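Local coordinates for hypoxanthine phosphoribosyltransferase (Bacillus anthracis, PDB 3O7M) that transfers the phosphoribosyl group of phosphoribosyl pyrophosphate to hypoxanthine or guanine, making IMP or GMP in purine salvage, at the interface of chains A and B. Residues are numbered along the deposited sequence; one frame, centred on the assembly and turned at random. Chains: chain A/B, Hypoxanthine phosphoribosyltransferase.

Contact 1: the interface of chains A and B. Residues chain A 49, 52-53, 56; chain B 49, 52-53, 56.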
ATOM      1  N   VAL A  49      -9.225 -18.302   5.587  1.00 18.91           N
ATOM      2  CA  VAL A  49     -10.275 -19.322   5.811  1.00 17.61           C
ATOM      3  C   VAL A  49     -10.258 -19.777   7.270  1.00 17.73           C
ATOM      4  O   VAL A  49     -11.282 -19.787   7.961  1.00 17.11           O
ATOM      5  CB  VAL A  49     -10.111 -20.476   4.840  1.00 18.33           C
ATOM      6  CG1 VAL A  49     -11.108 -21.594   5.135  1.00 16.79           C
ATOM      7  CG2 VAL A  49     -10.291 -19.971   3.373  1.00 19.51           C
ATOM      8  N   ALA A  52     -11.579 -16.992   9.472  1.00 17.00           N
ATOM      9  CA  ALA A  52     -13.036 -16.892   9.342  1.00 18.01           C
ATOM     10  C   ALA A  52     -13.708 -17.929  10.251  1.00 17.18           C
ATOM     11  O   ALA A  52     -14.673 -17.614  10.948  1.00 18.35           O
ATOM     12  CB  ALA A  52     -13.441 -17.096   7.904  1.00 16.63           C
ATOM     13  N   ASP A  53     -13.188 -19.144  10.230  1.00 17.39           N
ATOM     14  CA  ASP A  53     -13.730 -20.243  11.029  1.00 17.97           C
ATOM     15  C   ASP A  53     -13.403 -20.073  12.490  1.00 17.47           C
ATOM     16  O   ASP A  53     -14.252 -20.278  13.359  1.00 18.10           O
ATOM     17  CB  ASP A  53     -13.204 -21.575  10.525  1.00 18.29           C
ATOM     18  CG  ASP A  53     -13.873 -22.020   9.213  1.00 20.41           C
ATOM     19  OD1 ASP A  53     -14.780 -21.323   8.703  1.00 17.89           O
ATOM     20  OD2 ASP A  53     -13.441 -23.056   8.687  1.00 21.30           O
ATOM     21  N   ARG A  56     -15.465 -17.342  14.480  1.00 18.75           N
ATOM     22  CA  ARG A  56     -16.844 -17.707  14.674  1.00 19.07           C
ATOM     23  C   ARG A  56     -17.025 -18.671  15.851  1.00 20.09           C
ATOM     24  O   ARG A  56     -18.170 -19.007  16.207  1.00 20.55           O
ATOM     25  CB  ARG A  56     -17.430 -18.243  13.369  1.00 18.38           C
ATOM     26  CG  ARG A  56     -17.713 -17.099  12.391  1.00 19.02           C
ATOM     27  CD  ARG A  56     -18.401 -17.631  11.153  1.00 18.96           C
ATOM     28  NE  ARG A  56     -17.425 -18.284  10.289  1.00 18.84           N
ATOM     29  CZ  ARG A  56     -17.712 -18.801   9.110  1.00 19.93           C
ATOM     30  NH1 ARG A  56     -18.964 -18.767   8.651  1.00 20.13           N
ATOM     31  NH2 ARG A  56     -16.744 -19.310   8.371  1.00 19.68           N
TER
ATOM     32  N   VAL B  49     -15.371 -13.591   5.346  1.00 18.61           N
ATOM     33  CA  VAL B  49     -16.081 -14.763   5.897  1.00 18.57           C
ATOM     34  C   VAL B  49     -16.961 -15.420   4.813  1.00 18.41           C
ATOM     35  O   VAL B  49     -16.907 -16.616   4.566  1.00 17.56           O
ATOM     36  CB  VAL B  49     -16.885 -14.381   7.150  1.00 18.72           C
ATOM     37  CG1 VAL B  49     -17.672 -15.579   7.644  1.00 19.09           C
ATOM     38  CG2 VAL B  49     -15.945 -13.852   8.278  1.00 17.93           C
ATOM     39  N   ALA B  52     -14.785 -17.088   2.299  1.00 16.38           N
ATOM     40  CA  ALA B  52     -14.230 -18.342   2.797  1.00 17.69           C
ATOM     41  C   ALA B  52     -15.251 -19.473   2.684  1.00 17.83           C
ATOM     42  O   ALA B  52     -14.927 -20.602   2.253  1.00 18.28           O
ATOM     43  CB  ALA B  52     -13.785 -18.183   4.256  1.00 17.97           C
ATOM     44  N   ASP B  53     -16.489 -19.172   3.013  1.00 17.19           N
ATOM     45  CA  ASP B  53     -17.541 -20.191   2.939  1.00 19.24           C
ATOM     46  C   ASP B  53     -17.950 -20.475   1.510  1.00 18.06           C
ATOM     47  O   ASP B  53     -18.136 -21.627   1.150  1.00 20.41           O
ATOM     48  CB  ASP B  53     -18.758 -19.763   3.728  1.00 18.84           C
ATOM     49  CG  ASP B  53     -18.534 -19.789   5.216  1.00 21.38           C
ATOM     50  OD1 ASP B  53     -17.453 -20.233   5.686  1.00 20.03           O
ATOM     51  OD2 ASP B  53     -19.448 -19.307   5.918  1.00 23.12           O
ATOM     52  N   ARG B  56     -15.469 -22.690  -0.661  1.00 18.41           N
ATOM     53  CA  ARG B  56     -15.460 -24.078  -0.214  1.00 19.05           C
ATOM     54  C   ARG B  56     -16.625 -24.882  -0.760  1.00 19.83           C
ATOM     55  O   ARG B  56     -16.684 -26.090  -0.558  1.00 20.14           O
ATOM     56  CB  ARG B  56     -15.358 -24.167   1.303  1.00 19.90           C
ATOM     57  CG  ARG B  56     -13.917 -23.808   1.767  1.00 17.84           C
ATOM     58  CD  ARG B  56     -13.793 -23.978   3.269  1.00 18.62           C
ATOM     59  NE  ARG B  56     -14.396 -22.852   3.966  1.00 18.20           N
ATOM     60  CZ  ARG B  56     -14.424 -22.710   5.283  1.00 17.36           C
ATOM     61  NH1 ARG B  56     -13.879 -23.618   6.089  1.00 18.99           N
ATOM     62  NH2 ARG B  56     -14.976 -21.637   5.800  1.00 18.71           N
TER
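Over the centre of the B:Arg56 guanidinium sits a methyl of the other chain, A:Val49 CG1, 3.4 Å above the plane, while the carboxylate of A:Asp53 meets the edge of the same group in plane. The A:Arg56 guanidinium repeats this across the two-fold, with B:Val49 CG1 on one face and B:Asp53 at its edge. The valine reaches this position because CG1 lies anti to its backbone N (chi1 175° in A:Val49). Each arginine grips its carboxylate end-on with two nitrogens. B:Arg56 NH1 bonds A:Asp53 OD2 at 2.7 Å on the syn lone pair, and B:Arg56 NH2 bonds A:Asp53 OD1 at 2.9 Å, nearly straight (172° at H) but somewhat out of the carboxylate plane. The twin pair, A:Arg56 and B:Asp53, has its flat groups close to coplanar. Each NH2 also forms a salt bridge within its own chain, 2.8 Å from A:Arg56 NH2 to A:Asp53 OD1, closing a ring of two arginines and two aspartates. The arginines may offset the like charges of A:Asp53 OD1 and B:Asp53 OD1, 4.2 Å apart. A bend at chi3 (-78° in B:Arg56) turns the guanidinium back towards its own helix, and B:Arg56 NE donates to B:Ala52 O (2.9 Å) from above the carbonyl plane, which together with the two-nitrogen grip limits its rotation. Beneath the ring, A:Ala52 CB meets B:Ala52 CB at 3.8 Å, so the helices 48-55 approach closely. The patch thus joins the two subunits by a reciprocal charged network on a small apolar floor, and it probably stabilises their dimer.

Contact 2: the interface of chains A and B. Residues chain A 55, 62-64; chain B 48, 164, 166-168.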
ATOM      1  N   ILE A  55     -12.688 -17.290  14.313  1.00 17.66           N
ATOM      2  CA  ILE A  55     -13.389 -16.221  15.014  1.00 18.37           C
ATOM      3  C   ILE A  55     -14.864 -16.503  15.290  1.00 19.14           C
ATOM      4  O   ILE A  55     -15.442 -15.977  16.262  1.00 19.33           O
ATOM      5  CB  ILE A  55     -13.234 -14.831  14.359  1.00 17.76           C
ATOM      6  CG1 ILE A  55     -13.937 -14.776  13.012  1.00 19.70           C
ATOM      7  CG2 ILE A  55     -11.754 -14.464  14.278  1.00 18.98           C
ATOM      8  CD1 ILE A  55     -13.921 -13.347  12.397  1.00 26.76           C
ATOM      9  N   VAL A  62     -14.360  -9.389  19.790  1.00 26.01           N
ATOM     10  CA  VAL A  62     -13.239  -9.590  18.876  1.00 25.89           C
ATOM     11  C   VAL A  62     -13.205  -8.467  17.830  1.00 25.74           C
ATOM     12  O   VAL A  62     -14.257  -8.028  17.324  1.00 27.03           O
ATOM     13  CB  VAL A  62     -13.365 -10.969  18.143  1.00 25.93           C
ATOM     14  CG1 VAL A  62     -12.479 -11.033  16.920  1.00 27.40           C
ATOM     15  CG2 VAL A  62     -13.082 -12.136  19.097  1.00 26.82           C
ATOM     16  N   THR A  63     -12.013  -7.946  17.585  1.00 23.63           N
ATOM     17  CA  THR A  63     -11.763  -7.001  16.501  1.00 23.56           C
ATOM     18  C   THR A  63     -10.879  -7.778  15.515  1.00 23.38           C
ATOM     19  O   THR A  63     -10.060  -8.570  15.939  1.00 22.84           O
ATOM     20  CB  THR A  63     -11.014  -5.746  17.034  1.00 24.22           C
ATOM     21  OG1 THR A  63     -11.914  -4.996  17.848  1.00 27.91           O
ATOM     22  CG2 THR A  63     -10.534  -4.900  15.891  1.00 24.55           C
ATOM     23  N   ILE A  64     -11.084  -7.616  14.213  1.00 23.75           N
ATOM     24  CA  ILE A  64     -10.269  -8.319  13.208  1.00 24.20           C
ATOM     25  C   ILE A  64      -9.594  -7.339  12.278  1.00 23.42           C
ATOM     26  O   ILE A  64     -10.172  -6.299  11.947  1.00 25.72           O
ATOM     27  CB  ILE A  64     -11.172  -9.183  12.277  1.00 26.76           C
ATOM     28  CG1 ILE A  64     -12.012 -10.129  13.073  1.00 27.64           C
ATOM     29  CG2 ILE A  64     -10.316  -9.988  11.244  1.00 29.71           C
ATOM     30  CD1 ILE A  64     -12.903 -10.975  12.213  1.00 36.94           C
TER
ATOM     31  N   PHE B  48     -14.618 -11.322   3.790  1.00 21.80           N
ATOM     32  CA  PHE B  48     -13.740 -12.493   3.901  1.00 20.92           C
ATOM     33  C   PHE B  48     -14.407 -13.747   4.457  1.00 20.03           C
ATOM     34  O   PHE B  48     -14.037 -14.841   4.066  1.00 18.81           O
ATOM     35  CB  PHE B  48     -12.443 -12.200   4.668  1.00 21.49           C
ATOM     36  CG  PHE B  48     -12.559 -12.298   6.187  1.00 23.56           C
ATOM     37  CD1 PHE B  48     -12.019 -13.385   6.873  1.00 21.92           C
ATOM     38  CD2 PHE B  48     -13.183 -11.302   6.923  1.00 22.91           C
ATOM     39  CE1 PHE B  48     -12.068 -13.431   8.285  1.00 20.65           C
ATOM     40  CE2 PHE B  48     -13.241 -11.358   8.318  1.00 23.77           C
ATOM     41  CZ  PHE B  48     -12.703 -12.432   8.985  1.00 23.27           C
ATOM     42  N   GLU B 164     -15.948  -1.739  14.005  1.00 30.49           N
ATOM     43  CA  GLU B 164     -14.991  -2.842  14.158  1.00 30.26           C
ATOM     44  C   GLU B 164     -15.460  -4.030  15.004  1.00 29.26           C
ATOM     45  O   GLU B 164     -14.758  -5.053  15.065  1.00 29.32           O
ATOM     46  CB  GLU B 164     -13.619  -2.365  14.627  1.00 31.87           C
ATOM     47  CG  GLU B 164     -12.915  -1.418  13.638  1.00 37.39           C
ATOM     48  CD  GLU B 164     -12.650  -2.011  12.263  1.00 41.56           C
ATOM     49  OE1 GLU B 164     -12.470  -3.250  12.104  1.00 43.03           O
ATOM     50  OE2 GLU B 164     -12.596  -1.206  11.307  1.00 47.83           O
ATOM     51  N   TYR B 166     -18.360  -7.047  16.293  1.00 23.73           N
ATOM     52  CA  TYR B 166     -19.308  -8.051  15.851  1.00 23.34           C
ATOM     53  C   TYR B 166     -19.051  -8.851  14.591  1.00 21.58           C
ATOM     54  O   TYR B 166     -19.932  -9.595  14.163  1.00 20.73           O
ATOM     55  CB  TYR B 166     -20.746  -7.503  15.826  1.00 23.45           C
ATOM     56  CG  TYR B 166     -21.238  -7.026  17.153  1.00 26.54           C
ATOM     57  CD1 TYR B 166     -21.443  -5.674  17.395  1.00 33.86           C
ATOM     58  CD2 TYR B 166     -21.486  -7.925  18.180  1.00 29.70           C
ATOM     59  CE1 TYR B 166     -21.911  -5.232  18.622  1.00 36.45           C
ATOM     60  CE2 TYR B 166     -21.959  -7.494  19.398  1.00 33.43           C
ATOM     61  CZ  TYR B 166     -22.179  -6.161  19.606  1.00 36.18           C
ATOM     62  OH  TYR B 166     -22.628  -5.751  20.830  1.00 45.44           O
ATOM     63  N   ARG B 167     -17.870  -8.733  14.009  1.00 19.81           N
ATOM     64  CA  ARG B 167     -17.592  -9.492  12.795  1.00 20.38           C
ATOM     65  C   ARG B 167     -17.543 -10.975  13.056  1.00 19.91           C
ATOM     66  O   ARG B 167     -17.747 -11.778  12.125  1.00 20.82           O
ATOM     67  CB  ARG B 167     -16.257  -9.082  12.174  1.00 20.14           C
ATOM     68  CG  ARG B 167     -16.110  -7.665  11.696  1.00 21.83           C
ATOM     69  CD  ARG B 167     -14.714  -7.565  11.043  1.00 23.12           C
ATOM     70  NE  ARG B 167     -14.281  -6.208  10.732  1.00 23.21           N
ATOM     71  CZ  ARG B 167     -14.627  -5.493   9.658  1.00 22.20           C
ATOM     72  NH1 ARG B 167     -15.461  -5.933   8.718  1.00 22.51           N
ATOM     73  NH2 ARG B 167     -14.111  -4.304   9.516  1.00 23.01           N
ATOM     74  N   ASN B 168     -17.329 -11.355  14.319  1.00 20.05           N
ATOM     75  CA  ASN B 168     -17.236 -12.749  14.726  1.00 19.12           C
ATOM     76  C   ASN B 168     -18.558 -13.497  14.970  1.00 20.47           C
ATOM     77  O   ASN B 168     -18.531 -14.719  15.207  1.00 20.28           O
ATOM     78  CB  ASN B 168     -16.343 -12.893  15.975  1.00 18.74           C
ATOM     79  CG  ASN B 168     -16.846 -12.079  17.140  1.00 20.60           C
ATOM     80  OD1 ASN B 168     -17.308 -10.964  16.934  1.00 20.43           O
ATOM     81  ND2 ASN B 168     -16.799 -12.627  18.356  1.00 23.60           N
TER
HETATM   82  O   HOH W   1     -15.380  -7.636  14.974  1.00 17.23           O
HETATM   83  O   HOH W   2     -12.968  -5.599  13.213  1.00 18.75           O
HETATM   84  O   HOH W   3     -18.258 -16.023  17.462  1.00 20.27           O
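A:Ile64 CD1 and A:Ile55 CD1 converge on one ring atom at the apolar centre: B:Phe48 CZ lies 3.5 Å from A:Ile64 CD1, and the A:Ile55 methyl touches the same carbon. Both isoleucines come from the direction opposite to the phenylalanine, so the contact falls on the far end of the ring. The chi1 of 84° in B:Phe48 places CG between its backbone N and carbonyl carbon and points CZ at the partner. A:Ile64 CD1 also packs on the aliphatic part of B:Arg167, 3.9 Å from CB, with CD nearby; the arginine chain is extended from CG to NE and runs past the isoleucine. Farther along, B:Asn168 lays its amide against A:Val62, with CG 3.8 Å from A:Val62 CB. At the rim, waters bridge polar groups of the two chains. Water 1 joins A:Val62 O to B:Glu164 O and B:Arg167 N, lying 2.6 Å from the valine carbonyl O. Water 2 takes the N-H of A:Ile64 at 2.9 Å from N (170° at H) and also reaches B:Glu164 O, B:Glu164 OE1 and B:Arg167 NE. B:Arg167 NH2 makes a long salt bridge of 3.2 Å to B:Glu164 OE1, which lies in the guanidinium plane but is approached from above the carboxylate plane; this keeps the two side chains beside the water. Water 3 spans A:Ile55 O and B:Asn168 O. In the fold, the end of helix 48-55 and the start of strand 62-71 of chain A receive the 164-168 loop of chain B, with B:Phe48 at the start of the partner's helix.

The C-alpha centres of contact 1 and contact 2 are about 12 Å apart, and both belong to one two-fold interface. Helix 48-55 is their shared element: contact 1 uses it in both chains, while contact 2 takes A:Ile55 from one copy and B:Phe48 from the other. B:Phe48 directly precedes B:Val49 in sequence, as A:Ile55 precedes A:Arg56, so neighbouring residues serve the two patches. Contact 1 is its own twin under the symmetry, whereas contact 2 recurs with chains exchanged. A charged centre flanked on either side by an apolar patch with a watered rim would help set the relative orientation of the subunits.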